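Long-range contact in S-M checkpoint control protein rad4 (Schizosaccharomyces pombe, PDB 4BMD), which acts as an essential DNA replication and checkpoint adaptor that couples S phase to mitosis, here represented by its third and fourth BRCT domains: residues H113-K118 with S145-N150. Numbering follows the deposited sequence.
Sequences HLTGFK and SILLVN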
loop_
_atom_site.group_PDB
_atom_site.type_symbol
_atom_site.label_atom_id
_atom_site.label_comp_id
_atom_site.label_asym_id
_atom_site.label_seq_id
_atom_site.Cartn_x
_atom_site.Cartn_y
_atom_site.Cartn_z
ATOM N N HIS A 113 -8.093 -1.600 13.142
ATOM C CA HIS A 113 -8.906 -2.606 12.473
ATOM C C HIS A 113 -9.500 -2.024 11.195
ATOM O O HIS A 113 -9.990 -0.895 11.187
ATOM C CB HIS A 113 -10.023 -3.110 13.390
ATOM C CG HIS A 113 -10.955 -4.074 12.724
ATOM N ND1 HIS A 113 -10.552 -5.317 12.286
ATOM C CD2 HIS A 113 -12.268 -3.971 12.407
ATOM C CE1 HIS A 113 -11.578 -5.941 11.733
ATOM N NE2 HIS A 113 -12.630 -5.145 11.793
ATOM N N LEU A 114 -9.455 -2.801 10.116
ATOM C CA LEU A 114 -9.899 -2.329 8.808
ATOM C C LEU A 114 -11.275 -2.877 8.441
ATOM O O LEU A 114 -11.583 -4.036 8.713
ATOM C CB LEU A 114 -8.885 -2.733 7.734
ATOM C CG LEU A 114 -7.421 -2.400 8.026
ATOM C CD1 LEU A 114 -6.509 -2.972 6.948
ATOM C CD2 LEU A 114 -7.231 -0.899 8.148
ATOM N N THR A 115 -12.096 -2.039 7.815
ATOM C CA THR A 115 -13.415 -2.462 7.358
ATOM C C THR A 115 -13.768 -1.832 6.010
ATOM O O THR A 115 -13.525 -0.646 5.783
ATOM C CB THR A 115 -14.513 -2.145 8.403
ATOM O OG1 THR A 115 -15.790 -2.570 7.909
ATOM C CG2 THR A 115 -14.562 -0.653 8.710
ATOM N N GLY A 116 -14.327 -2.637 5.111
ATOM C CA GLY A 116 -14.719 -2.158 3.797
ATOM C C GLY A 116 -13.697 -2.450 2.713
ATOM O O GLY A 116 -13.922 -2.142 1.543
ATOM N N PHE A 117 -12.571 -3.043 3.101
ATOM C CA PHE A 117 -11.520 -3.389 2.150
ATOM C C PHE A 117 -11.578 -4.871 1.791
ATOM O O PHE A 117 -11.872 -5.712 2.640
ATOM C CB PHE A 117 -10.142 -3.048 2.723
ATOM C CG PHE A 117 -9.986 -1.607 3.114
ATOM C CD1 PHE A 117 -9.605 -0.658 2.179
ATOM C CD2 PHE A 117 -10.215 -1.201 4.418
ATOM C CE1 PHE A 117 -9.459 0.669 2.537
ATOM C CE2 PHE A 117 -10.071 0.125 4.782
ATOM C CZ PHE A 117 -9.692 1.059 3.841
ATOM N N LYS A 118 -11.292 -5.186 0.531
ATOM C CA LYS A 118 -11.329 -6.569 0.063
ATOM C C LYS A 118 -10.138 -6.914 -0.825
ATOM O O LYS A 118 -9.493 -6.032 -1.391
ATOM C CB LYS A 118 -12.630 -6.846 -0.698
ATOM C CG LYS A 118 -13.884 -6.782 0.158
ATOM C CD LYS A 118 -15.122 -7.161 -0.640
ATOM C CE LYS A 118 -16.366 -7.145 0.236
ATOM N NZ LYS A 118 -17.584 -7.548 -0.521
ATOM N N SER A 145 -7.498 1.333 18.743
ATOM C CA SER A 145 -7.256 2.766 18.642
ATOM C C SER A 145 -8.100 3.369 17.528
ATOM O O SER A 145 -8.691 4.436 17.691
ATOM C CB SER A 145 -5.777 3.045 18.363
ATOM O OG SER A 145 -4.941 2.393 19.302
ATOM N N ILE A 146 -8.152 2.675 16.395
ATOM C CA ILE A 146 -8.772 3.209 15.188
ATOM C C ILE A 146 -9.560 2.149 14.426
ATOM O O ILE A 146 -9.070 1.042 14.201
ATOM C CB ILE A 146 -7.701 3.772 14.224
ATOM C CG1 ILE A 146 -6.994 4.982 14.835
ATOM C CG2 ILE A 146 -8.316 4.142 12.881
ATOM C CD1 ILE A 146 -5.804 5.455 14.024
ATOM N N LEU A 147 -10.783 2.491 14.037
ATOM C CA LEU A 147 -11.508 1.715 13.040
ATOM C C LEU A 147 -11.385 2.438 11.707
ATOM O O LEU A 147 -12.017 3.473 11.497
ATOM C CB LEU A 147 -12.981 1.565 13.416
ATOM C CG LEU A 147 -13.830 0.857 12.354
ATOM C CD1 LEU A 147 -13.399 -0.598 12.199
ATOM C CD2 LEU A 147 -15.314 0.952 12.672
ATOM N N LEU A 148 -10.559 1.902 10.814
ATOM C CA LEU A 148 -10.313 2.543 9.527
ATOM C C LEU A 148 -11.327 2.090 8.480
ATOM O O LEU A 148 -11.369 0.918 8.107
ATOM C CB LEU A 148 -8.886 2.265 9.050
ATOM C CG LEU A 148 -8.367 3.190 7.948
ATOM C CD1 LEU A 148 -8.307 4.629 8.444
ATOM C CD2 LEU A 148 -7.006 2.736 7.453
ATOM N N VAL A 149 -12.136 3.031 8.005
ATOM C CA VAL A 149 -13.248 2.718 7.114
ATOM C C VAL A 149 -12.958 3.064 5.655
ATOM O O VAL A 149 -12.491 4.162 5.347
ATOM C CB VAL A 149 -14.522 3.460 7.557
ATOM C CG1 VAL A 149 -15.696 3.094 6.659
ATOM C CG2 VAL A 149 -14.835 3.142 9.010
ATOM N N ASN A 150 -13.239 2.121 4.759
ATOM C CA ASN A 150 -13.102 2.357 3.327
ATOM C C ASN A 150 -14.304 3.119 2.787
ATOM O O ASN A 150 -15.354 2.534 2.526
ATOM C CB ASN A 150 -12.945 1.036 2.572
ATOM C CG ASN A 150 -12.683 1.238 1.088
ATOM O OD1 ASN A 150 -12.345 2.337 0.648
ATOM N ND2 ASN A 150 -12.834 0.172 0.311
#
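N150 CB sits over the centre of one face of the F117 ring, 3.5 Å from the centroid, a CH-pi contact; the amide beyond it stacks towards CE1, the planes 6° apart, while L148 O lies in plane at the ring's edge. The H113 ring meets L147 CD1 at its own edge, 3.6 Å from CD2; its nitrogens are engaged by H137 O and K162 NZ. Asparagine suits position 150: chi1 of -175°, CG anti to the backbone N, carries CG to the ring, and ND2 donates to G116 O (2.8 Å) from above that carbonyl's plane. Glycine suits 116 because a CB would collide with that of N150 and, at phi 98°, press against T115 O. An alanine in place of F117 would probably leave N150 CB and its amide without the ring they lie against and open a gap beside L125 and V176. Strands 113-115 and 146-149 run parallel, and four backbone hydrogen bonds, from H113 N–I146 O to N150 N–T115 O just past the strand end, join the segments. Branched T115 turns OG1 to T159 and CG2 onto L147 CD1 (3.7 Å), facing helix 157-168; branched, apolar L114 and L148 lie side by side on the other face, L114 CD2 3.7 Å from L148 CB, towards helices 119-131 and 177-185. In this central strand pair of the BRCT 4 parallel sheet, backbone bonds fix the register and the buried N150 amide, bonded also through OD1 to N152 N, links the turns that follow the strands.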